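Local coordinates for glutathione peroxidase-like peroxiredoxin HYR1 (Saccharomyces cerevisiae, PDB 3CMI), which reduces hydroperoxides with electrons from thioredoxin and senses peroxide stress, passing the oxidising signal to the transcription activator YAP1, at residues Q121-L126 against Y147-S152. Residues are numbered along the deposited sequence; the frame is centred on the assembly and turned at random.
Sequences QKSGML and YERYSS
Arg149 reaches from strand 146-150, at one edge of the sheet, to the chain that leaves helix 113-121, and its NH1 donates a hydrogen bond to Lys122 O at 2.9 Å. The bond is fairly straight (161° at the hydrogen), meets a lone pair of the carbonyl oxygen, and lies close to the guanidinium plane. Arginine suits the place because its chain, with CG anti to the backbone N (chi1 180°) and extended from there to NE, spans the gap and still presents several N-H groups. Ser123 OG sits at the guanidinium edge, 3.0 Å from Arg149 NH1; its short hydroxyl bonds back to Lys119 O in the last turn of the helix. Arg149 NH2 donates a hydrogen bond to Arg129 O and forms a salt bridge with Glu136.

Closer to the two backbones, the aliphatic parts pack. Lys122 CB lies 3.9 Å from Arg149 CB, and a bend at chi2 (72°) turns the lysine CD. Lysine's long methylene chain can lie against the strand: CE is 3.3 Å from Tyr147 O.

The side chains of Lys122 and Glu148 cross at about a right angle, with Lys122 CG 3.6 Å from Glu148 OE2. Lys122 NZ stays 5.0 Å from that oxygen, so any attraction is probably weak. Glutamate is long enough to fold back, and OE2 accepts the Arg149 backbone N-H through its anti lone pair (2.8 Å), beside the classic beta bulge of Tyr147 and Glu148 opposite Leu139.

At this surface of the thioredoxin-like fold, away from the active-site cysteine, one arginine therefore ties the loop following the helix to the edge strand, its N-H groups spread over two carbonyls and a carboxylate that would probably steady its charge.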
ATOM      1  N   GLN A 121       8.216  -2.211 -10.340  1.00 35.43           N
ATOM      2  CA  GLN A 121       8.799  -0.886 -10.119  1.00 35.49           C
ATOM      3  C   GLN A 121       9.854  -0.896  -9.021  1.00 35.69           C
ATOM      4  O   GLN A 121      10.855  -0.170  -9.104  1.00 35.74           O
ATOM      5  CB  GLN A 121       7.711   0.143  -9.774  1.00 35.46           C
ATOM      6  CG  GLN A 121       6.599   0.287 -10.813  1.00 34.87           C
ATOM      7  CD  GLN A 121       7.126   0.603 -12.196  1.00 35.07           C
ATOM      8  OE1 GLN A 121       7.032  -0.218 -13.105  1.00 35.75           O
ATOM      9  NE2 GLN A 121       7.706   1.783 -12.357  1.00 34.52           N
ATOM     10  N   LYS A 122       9.626  -1.703  -7.985  1.00 35.78           N
ATOM     11  CA  LYS A 122      10.536  -1.730  -6.838  1.00 36.04           C
ATOM     12  C   LYS A 122      10.759  -3.150  -6.306  1.00 35.65           C
ATOM     13  O   LYS A 122       9.913  -3.713  -5.617  1.00 35.90           O
ATOM     14  CB  LYS A 122      10.043  -0.774  -5.735  1.00 36.16           C
ATOM     15  CG  LYS A 122      11.082   0.266  -5.261  1.00 37.95           C
ATOM     16  CD  LYS A 122      11.341   1.366  -6.313  1.00 38.60           C
ATOM     17  CE  LYS A 122      12.324   2.407  -5.815  1.00 39.33           C
ATOM     18  NZ  LYS A 122      12.891   3.274  -6.904  1.00 40.42           N
ATOM     19  N   SER A 123      11.900  -3.725  -6.671  1.00 35.28           N
ATOM     20  CA  SER A 123      12.366  -5.010  -6.147  1.00 34.83           C
ATOM     21  C   SER A 123      13.885  -4.972  -6.116  1.00 34.57           C
ATOM     22  O   SER A 123      14.498  -4.202  -6.856  1.00 34.51           O
ATOM     23  CB  SER A 123      11.910  -6.164  -7.047  1.00 34.88           C
ATOM     24  OG  SER A 123      10.567  -6.524  -6.793  1.00 34.78           O
ATOM     25  N   GLY A 124      14.495  -5.806  -5.275  1.00 34.45           N
ATOM     26  CA  GLY A 124      15.956  -5.960  -5.270  1.00 34.36           C
ATOM     27  C   GLY A 124      16.449  -6.423  -6.629  1.00 34.52           C
ATOM     28  O   GLY A 124      15.704  -7.067  -7.373  1.00 34.07           O
ATOM     29  N   MET A 125      17.695  -6.087  -6.959  1.00 34.44           N
ATOM     30  CA  MET A 125      18.296  -6.466  -8.244  1.00 35.22           C
ATOM     31  C   MET A 125      18.456  -7.982  -8.386  1.00 34.70           C
ATOM     32  O   MET A 125      18.264  -8.540  -9.475  1.00 34.89           O
ATOM     33  CB  MET A 125      19.652  -5.771  -8.439  1.00 34.93           C
ATOM     34  CG  MET A 125      19.560  -4.263  -8.684  1.00 35.63           C
ATOM     35  SD  MET A 125      21.150  -3.474  -9.032  1.00 37.63           S
ATOM     36  CE  MET A 125      21.644  -4.304 -10.542  1.00 36.05           C
ATOM     37  N   LEU A 126      18.797  -8.638  -7.279  1.00 34.25           N
ATOM     38  CA  LEU A 126      18.935 -10.092  -7.234  1.00 33.87           C
ATOM     39  C   LEU A 126      18.002 -10.685  -6.185  1.00 33.64           C
ATOM     40  O   LEU A 126      17.514  -9.972  -5.314  1.00 32.90           O
ATOM     41  CB  LEU A 126      20.379 -10.484  -6.921  1.00 33.87           C
ATOM     42  CG  LEU A 126      21.478 -10.036  -7.890  1.00 34.16           C
ATOM     43  CD1 LEU A 126      22.851 -10.318  -7.298  1.00 33.36           C
ATOM     44  CD2 LEU A 126      21.329 -10.706  -9.254  1.00 33.66           C
ATOM     45  N   TYR A 147       7.836   5.421  -5.409  1.00 33.42           N
ATOM     46  CA  TYR A 147       9.004   6.086  -4.837  1.00 33.50           C
ATOM     47  C   TYR A 147       9.946   5.099  -4.155  1.00 33.73           C
ATOM     48  O   TYR A 147      11.163   5.152  -4.359  1.00 33.87           O
ATOM     49  CB  TYR A 147       8.572   7.179  -3.850  1.00 33.14           C
ATOM     50  CG  TYR A 147       9.729   7.920  -3.213  1.00 33.12           C
ATOM     51  CD1 TYR A 147      10.136   7.630  -1.909  1.00 32.45           C
ATOM     52  CD2 TYR A 147      10.424   8.906  -3.918  1.00 32.58           C
ATOM     53  CE1 TYR A 147      11.203   8.304  -1.323  1.00 32.90           C
ATOM     54  CE2 TYR A 147      11.496   9.591  -3.335  1.00 32.79           C
ATOM     55  CZ  TYR A 147      11.877   9.282  -2.037  1.00 32.99           C
ATOM     56  OH  TYR A 147      12.930   9.951  -1.451  1.00 33.80           O
ATOM     57  N   GLU A 148       9.379   4.212  -3.337  1.00 34.05           N
ATOM     58  CA  GLU A 148      10.167   3.257  -2.561  1.00 34.51           C
ATOM     59  C   GLU A 148       9.317   2.154  -1.935  1.00 34.66           C
ATOM     60  O   GLU A 148       8.130   2.342  -1.641  1.00 34.71           O
ATOM     61  CB  GLU A 148      10.976   3.987  -1.471  1.00 34.66           C
ATOM     62  CG  GLU A 148      12.051   3.149  -0.762  1.00 35.61           C
ATOM     63  CD  GLU A 148      13.022   2.470  -1.720  1.00 36.19           C
ATOM     64  OE1 GLU A 148      14.120   3.018  -1.915  1.00 35.32           O
ATOM     65  OE2 GLU A 148      12.683   1.399  -2.286  1.00 37.05           O
ATOM     66  N   ARG A 149       9.957   1.003  -1.747  1.00 34.79           N
ATOM     67  CA  ARG A 149       9.393  -0.153  -1.069  1.00 34.88           C
ATOM     68  C   ARG A 149      10.072  -0.313   0.298  1.00 35.13           C
ATOM     69  O   ARG A 149      11.300  -0.230   0.408  1.00 34.49           O
ATOM     70  CB  ARG A 149       9.620  -1.386  -1.939  1.00 34.92           C
ATOM     71  CG  ARG A 149       9.103  -2.705  -1.404  1.00 35.07           C
ATOM     72  CD  ARG A 149       9.551  -3.812  -2.352  1.00 35.43           C
ATOM     73  NE  ARG A 149       9.138  -5.140  -1.922  1.00 34.68           N
ATOM     74  CZ  ARG A 149       9.099  -6.205  -2.718  1.00 34.36           C
ATOM     75  NH1 ARG A 149       9.425  -6.100  -3.999  1.00 33.67           N
ATOM     76  NH2 ARG A 149       8.723  -7.379  -2.232  1.00 34.54           N
ATOM     77  N   TYR A 150       9.270  -0.539   1.333  1.00 35.44           N
ATOM     78  CA  TYR A 150       9.777  -0.655   2.701  1.00 35.89           C
ATOM     79  C   TYR A 150       9.388  -1.995   3.296  1.00 36.10           C
ATOM     80  O   TYR A 150       8.310  -2.514   3.018  1.00 35.99           O
ATOM     81  CB  TYR A 150       9.225   0.473   3.573  1.00 36.19           C
ATOM     82  CG  TYR A 150       9.509   1.851   3.027  1.00 36.65           C
ATOM     83  CD1 TYR A 150       8.597   2.489   2.186  1.00 36.66           C
ATOM     84  CD2 TYR A 150      10.699   2.514   3.342  1.00 37.34           C
ATOM     85  CE1 TYR A 150       8.860   3.754   1.675  1.00 37.23           C
ATOM     86  CE2 TYR A 150      10.972   3.780   2.837  1.00 37.16           C
ATOM     87  CZ  TYR A 150      10.047   4.392   2.007  1.00 36.41           C
ATOM     88  OH  TYR A 150      10.306   5.642   1.502  1.00 36.70           O
ATOM     89  N   SER A 151      10.263  -2.545   4.131  1.00 36.41           N
ATOM     90  CA  SER A 151      10.019  -3.851   4.735  1.00 36.77           C
ATOM     91  C   SER A 151       8.907  -3.812   5.789  1.00 36.86           C
ATOM     92  O   SER A 151       8.507  -2.741   6.255  1.00 36.80           O
ATOM     93  CB  SER A 151      11.306  -4.402   5.346  1.00 36.76           C
ATOM     94  OG  SER A 151      11.701  -3.613   6.449  1.00 36.89           O
ATOM     95  N   SER A 152       8.429  -4.995   6.166  1.00 37.11           N
ATOM     96  CA  SER A 152       7.403  -5.150   7.203  1.00 37.63           C
ATOM     97  C   SER A 152       7.795  -4.592   8.576  1.00 37.88           C
ATOM     98  O   SER A 152       6.923  -4.230   9.368  1.00 37.98           O
ATOM     99  CB  SER A 152       7.001  -6.622   7.339  1.00 37.53           C
ATOM    100  OG  SER A 152       8.103  -7.484   7.126  1.00 38.57           O
TER